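Local coordinates for protein transcriptional activator ToxR (Vibrio vulnificus, PDB 6UTC) that probably senses periplasmic signals such as bile salts, through a periplasmic domain that interacts with ToxS, and activates transcription as a membrane-bound regulator, at residues G56-V61 with L81-E86; Y77-T80 with N85-V88. All coordinates share one frame; numbering follows the deposited sequence.

Overall arrangement
Both interactions lie at one end of the mixed five-stranded sheet of the ToxR periplasmic domain, their centres about 5 Å apart. Along the chain 56-61 comes first, then 77-80, then 81-86 overlapping 85-88, so Asn85 and Glu86 are shared. Interaction 2 comes at the mouth of the connection between the antiparallel strands 72-78 and 88-93. Interaction 1 sits farther out, where the short 3-10 turn of that connection meets the loop joining helix 40-52 to strand 62-67. Val61 N lies 2.8 Å from Ile78 O, a probable hydrogen bond between them. Loops distant in sequence are thus gathered at one end of the sheet, an example of sheet pairing continued by side-chain contacts.

Interaction 1 of 2, residues G56-V61 with L81-E86; sequences GDSAPV and LPHSNE
Asp57 opens the contact by lying along the imidazole of His83: its CB comes within 3.5 Å of His83 NE2, while its backbone O approaches His83 CD2 obliquely at 3.3 Å. The carboxylate turns away from the ring, with Asp57 OD2 4.8 Å from His83 NE2, too far for a salt bridge but near enough that the charge may still favour a protonated imidazole. One residue on, Ser58 carries the polar part of the contact. Ser58 CA and His83 CA, 6.1 Å apart, are the nearest pair of CA atoms across the two segments. With OG beside the backbone N (chi1 -72°), Ser58 OG is carried over one face of the His83 ring, toward the rim, and 3.3 Å from His83 ND1. In the conformer described, Ser58 OG donates a hydrogen bond of 2.8 Å to Glu86 OE2, which accepts through its syn lone pair, on the side of its other oxygen. Glu86 OE2 also receives a weak, bent bond from His83 ND1 at 3.3 Å, so one carboxylate oxygen ties the serine of one loop to the histidine of its own turn. That turn is held from within as well, since Glu86 N bonds back to His83 O. This is a surface contact between two short 3-10 turns, one between helix 40-52 and strand 62-67, the other between strands 72-78 and 88-93. Behind it, Pro60 packs on His79, and Val61 makes backbone hydrogen bonds to Glu26 and Ile78 where the first loop joins the sheet.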
loop_
_atom_site.group_PDB
_atom_site.type_symbol
_atom_site.label_atom_id
_atom_site.label_comp_id
_atom_site.label_asym_id
_atom_site.label_seq_id
_atom_site.Cartn_x
_atom_site.Cartn_y
_atom_site.Cartn_z
ATOM N N GLY A 56 -1.888 -7.327 14.459
ATOM C CA GLY A 56 -3.086 -7.883 15.068
ATOM C C GLY A 56 -4.328 -7.265 14.463
ATOM O O GLY A 56 -4.453 -7.140 13.240
ATOM N N ASP A 57 -5.258 -6.856 15.331
ATOM C CA ASP A 57 -6.477 -6.205 14.861
ATOM C C ASP A 57 -6.179 -4.925 14.095
ATOM O O ASP A 57 -6.996 -4.502 13.271
ATOM C CB ASP A 57 -7.394 -5.885 16.040
ATOM C CG ASP A 57 -7.943 -7.130 16.702
ATOM O OD1 ASP A 57 -8.037 -8.170 16.019
ATOM O OD2 ASP A 57 -8.285 -7.061 17.903
ATOM N N SER A 58 -5.036 -4.296 14.351
ATOM C CA SER A 58 -4.663 -3.061 13.675
ATOM C C SER A 58 -3.962 -3.280 12.339
ATOM O O SER A 58 -3.604 -2.299 11.684
ATOM C CB SER A 58 -3.796 -2.188 14.585
ATOM O OG SER A 58 -4.573 -1.629 15.628
ATOM N N ALA A 59 -3.747 -4.522 11.925
ATOM C CA ALA A 59 -3.150 -4.752 10.616
ATOM C C ALA A 59 -4.101 -4.231 9.543
ATOM O O ALA A 59 -5.322 -4.372 9.673
ATOM C CB ALA A 59 -2.911 -6.242 10.387
ATOM N N PRO A 60 -3.591 -3.606 8.487
ATOM C CA PRO A 60 -4.494 -3.125 7.443
ATOM C C PRO A 60 -5.101 -4.306 6.716
ATOM O O PRO A 60 -4.485 -5.369 6.585
ATOM C CB PRO A 60 -3.568 -2.325 6.521
ATOM C CG PRO A 60 -2.244 -2.998 6.686
ATOM C CD PRO A 60 -2.179 -3.355 8.148
ATOM N N VAL A 61 -6.343 -4.114 6.269
ATOM C CA VAL A 61 -7.027 -5.101 5.441
ATOM C C VAL A 61 -6.483 -5.053 4.022
ATOM O O VAL A 61 -6.224 -6.085 3.388
ATOM C CB VAL A 61 -8.547 -4.830 5.459
ATOM C CG1 VAL A 61 -9.279 -5.821 4.558
ATOM C CG2 VAL A 61 -9.104 -4.857 6.884
ATOM N N LEU A 81 -12.946 -1.128 10.287
ATOM C CA LEU A 81 -13.644 0.072 10.748
ATOM C C LEU A 81 -13.290 0.482 12.177
ATOM O O LEU A 81 -13.065 1.681 12.408
ATOM C CB LEU A 81 -15.156 -0.049 10.508
ATOM C CG LEU A 81 -15.537 0.095 9.031
ATOM C CD1 LEU A 81 -16.970 -0.352 8.806
ATOM C CD2 LEU A 81 -15.333 1.530 8.548
ATOM N N PRO A 82 -13.198 -0.421 13.157
ATOM C CA PRO A 82 -12.797 0.020 14.502
ATOM C C PRO A 82 -11.417 0.629 14.550
ATOM O O PRO A 82 -11.096 1.331 15.517
ATOM C CB PRO A 82 -12.855 -1.266 15.339
ATOM C CG PRO A 82 -13.711 -2.187 14.564
ATOM C CD PRO A 82 -13.506 -1.860 13.123
ATOM N N HIS A 83 -10.573 0.361 13.553
ATOM C CA HIS A 83 -9.231 0.921 13.504
ATOM C C HIS A 83 -9.068 1.909 12.359
ATOM O O HIS A 83 -7.940 2.192 11.938
ATOM C CB HIS A 83 -8.187 -0.190 13.466
ATOM C CG HIS A 83 -8.190 -1.028 14.704
ATOM N ND1 HIS A 83 -7.683 -0.575 15.903
ATOM C CD2 HIS A 83 -8.677 -2.267 14.941
ATOM C CE1 HIS A 83 -7.840 -1.511 16.822
ATOM N NE2 HIS A 83 -8.439 -2.548 16.265
ATOM N N SER A 84 -10.169 2.469 11.870
ATOM C CA SER A 84 -10.085 3.373 10.732
ATOM C C SER A 84 -9.385 4.683 11.055
ATOM O O SER A 84 -9.032 5.411 10.123
ATOM C CB SER A 84 -11.474 3.631 10.154
ATOM O OG SER A 84 -12.372 4.089 11.152
ATOM N N ASN A 85 -9.170 5.010 12.333
ATOM C CA ASN A 85 -8.339 6.170 12.628
ATOM C C ASN A 85 -6.888 5.963 12.217
ATOM O O ASN A 85 -6.126 6.937 12.165
ATOM C CB ASN A 85 -8.455 6.604 14.095
ATOM C CG ASN A 85 -7.885 5.590 15.056
ATOM O OD1 ASN A 85 -7.837 4.396 14.774
ATOM N ND2 ASN A 85 -7.463 6.063 16.221
ATOM N N GLU A 86 -6.502 4.733 11.884
ATOM C CA GLU A 86 -5.169 4.438 11.400
ATOM C C GLU A 86 -5.070 4.474 9.884
ATOM O O GLU A 86 -3.965 4.325 9.353
ATOM C CB GLU A 86 -4.722 3.073 11.928
ATOM C CG GLU A 86 -4.836 2.968 13.446
ATOM C CD GLU A 86 -4.320 1.659 14.004
ATOM O OE1 GLU A 86 -3.180 1.271 13.674
ATOM O OE2 GLU A 86 -5.058 1.011 14.778
#

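Interaction 2 of 2, residues Y77-T80 with N85-V88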
loop_
_atom_site.group_PDB
_atom_site.type_symbol
_atom_site.label_atom_id
_atom_site.label_comp_id
_atom_site.label_asym_id
_atom_site.label_seq_id
_atom_site.Cartn_x
_atom_site.Cartn_y
_atom_site.Cartn_z
ATOM N N TYR A 77 -3.645 2.857 2.824
ATOM C CA TYR A 77 -3.828 1.742 3.745
ATOM C C TYR A 77 -5.185 1.854 4.413
ATOM O O TYR A 77 -5.498 2.885 5.025
ATOM C CB TYR A 77 -2.732 1.774 4.802
ATOM C CG TYR A 77 -1.412 1.243 4.307
ATOM C CD1 TYR A 77 -1.139 -0.109 4.355
ATOM C CD2 TYR A 77 -0.454 2.092 3.778
ATOM C CE1 TYR A 77 0.063 -0.616 3.900
ATOM C CE2 TYR A 77 0.759 1.594 3.317
ATOM C CZ TYR A 77 1.004 0.240 3.394
ATOM O OH TYR A 77 2.207 -0.266 2.936
ATOM N N ILE A 78 -5.982 0.803 4.294
ATOM C CA ILE A 78 -7.327 0.765 4.846
ATOM C C ILE A 78 -7.365 -0.290 5.938
ATOM O O ILE A 78 -6.919 -1.429 5.737
ATOM C CB ILE A 78 -8.372 0.497 3.751
ATOM C CG1 ILE A 78 -8.363 1.651 2.742
ATOM C CG2 ILE A 78 -9.756 0.322 4.371
ATOM C CD1 ILE A 78 -9.095 1.367 1.446
ATOM N N HIS A 79 -7.861 0.106 7.096
ATOM C CA HIS A 79 -7.976 -0.766 8.254
ATOM C C HIS A 79 -9.418 -1.222 8.440
ATOM O O HIS A 79 -10.339 -0.771 7.761
ATOM C CB HIS A 79 -7.459 -0.027 9.490
ATOM C CG HIS A 79 -5.992 0.243 9.435
ATOM N ND1 HIS A 79 -5.071 -0.490 10.153
ATOM C CD2 HIS A 79 -5.280 1.132 8.705
ATOM C CE1 HIS A 79 -3.855 -0.052 9.872
ATOM N NE2 HIS A 79 -3.953 0.926 8.993
ATOM N N THR A 80 -9.611 -2.146 9.381
ATOM C CA THR A 80 -10.971 -2.452 9.790
ATOM C C THR A 80 -11.616 -1.185 10.348
ATOM O O THR A 80 -10.933 -0.264 10.806
ATOM C CB THR A 80 -10.973 -3.546 10.863
ATOM O OG1 THR A 80 -10.305 -3.064 12.029
ATOM C CG2 THR A 80 -10.289 -4.820 10.361
ATOM N N ASN A 85 -9.170 5.010 12.333
ATOM C CA ASN A 85 -8.339 6.170 12.628
ATOM C C ASN A 85 -6.888 5.963 12.217
ATOM O O ASN A 85 -6.126 6.937 12.165
ATOM C CB ASN A 85 -8.455 6.604 14.095
ATOM C CG ASN A 85 -7.885 5.590 15.056
ATOM O OD1 ASN A 85 -7.837 4.396 14.774
ATOM N ND2 ASN A 85 -7.463 6.063 16.221
ATOM N N GLU A 86 -6.502 4.733 11.884
ATOM C CA GLU A 86 -5.169 4.438 11.400
ATOM C C GLU A 86 -5.070 4.474 9.884
ATOM O O GLU A 86 -3.965 4.325 9.353
ATOM C CB GLU A 86 -4.722 3.073 11.928
ATOM C CG GLU A 86 -4.836 2.968 13.446
ATOM C CD GLU A 86 -4.320 1.659 14.004
ATOM O OE1 GLU A 86 -3.180 1.271 13.674
ATOM O OE2 GLU A 86 -5.058 1.011 14.778
ATOM N N ASN A 87 -6.174 4.689 9.171
ATOM C CA ASN A 87 -6.087 4.741 7.716
ATOM C C ASN A 87 -5.161 5.870 7.300
ATOM O O ASN A 87 -5.230 6.979 7.840
ATOM C CB ASN A 87 -7.453 5.035 7.106
ATOM C CG ASN A 87 -8.434 3.906 7.285
ATOM O OD1 ASN A 87 -8.068 2.816 7.708
ATOM N ND2 ASN A 87 -9.687 4.159 6.951
ATOM N N VAL A 88 -4.325 5.611 6.295
ATOM C CA VAL A 88 -3.394 6.630 5.832
ATOM C C VAL A 88 -3.213 6.563 4.329
ATOM O O VAL A 88 -3.250 5.487 3.715
ATOM C CB VAL A 88 -2.011 6.558 6.505
ATOM C CG1 VAL A 88 -2.094 6.931 7.955
ATOM C CG2 VAL A 88 -1.421 5.188 6.325
HETATM O O HOH W 1 -11.478 1.834 7.430
#
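His79 N donates to Asn87 OD1 over 2.8 Å, a side-chain bond beyond the Tyr77-Val88 bridge. The donor is tilted 31° out of the amide carbonyl plane. With CG beside its backbone N (chi1 -68°), the Asn87 amide swings across to segment 77-80, and Asn87 OD1 also lies in the plane of the His79 ring at its edge, 3.4 Å from His79 CD2. The amide nitrogen completes the link through water: one molecule accepts from Asn87 ND2 and donates to His79 O. Next along the strands, Tyr77 and Val88 form an antiparallel hydrogen-bonded pair, with Tyr77 N to Val88 O at 2.8 Å and the return bond, Val88 N to Tyr77 O, at 3.2 Å. A CA-H...O contact from Asn87 to Tyr77 O supplements them.

Outside these bonds, packing is made by two pairs, Glu86 with His79 and Val88 with Tyr77. Glu86 CB sits over the centre of one His79 ring face in a CH-pi contact, 3.7 Å from the centroid and 8° off the normal. The imidazole is fixed further by Tyr50 OH, hydrogen-bonded to its NE2, and by a weak bond from ND1 to Ser58 O. On the side of the sheet facing helix 40-52, Val88 CG2 meets Tyr77 CB at 4.0 Å, and the tyrosine ring continues away to stack on that of Tyr50. The chemistry implies that the Asn87 side chain supplies the partner that a facing backbone would otherwise offer: its amide satisfies both the N-H and, by way of water, the C=O of His79, carrying the link between the two segments two residues past Tyr77.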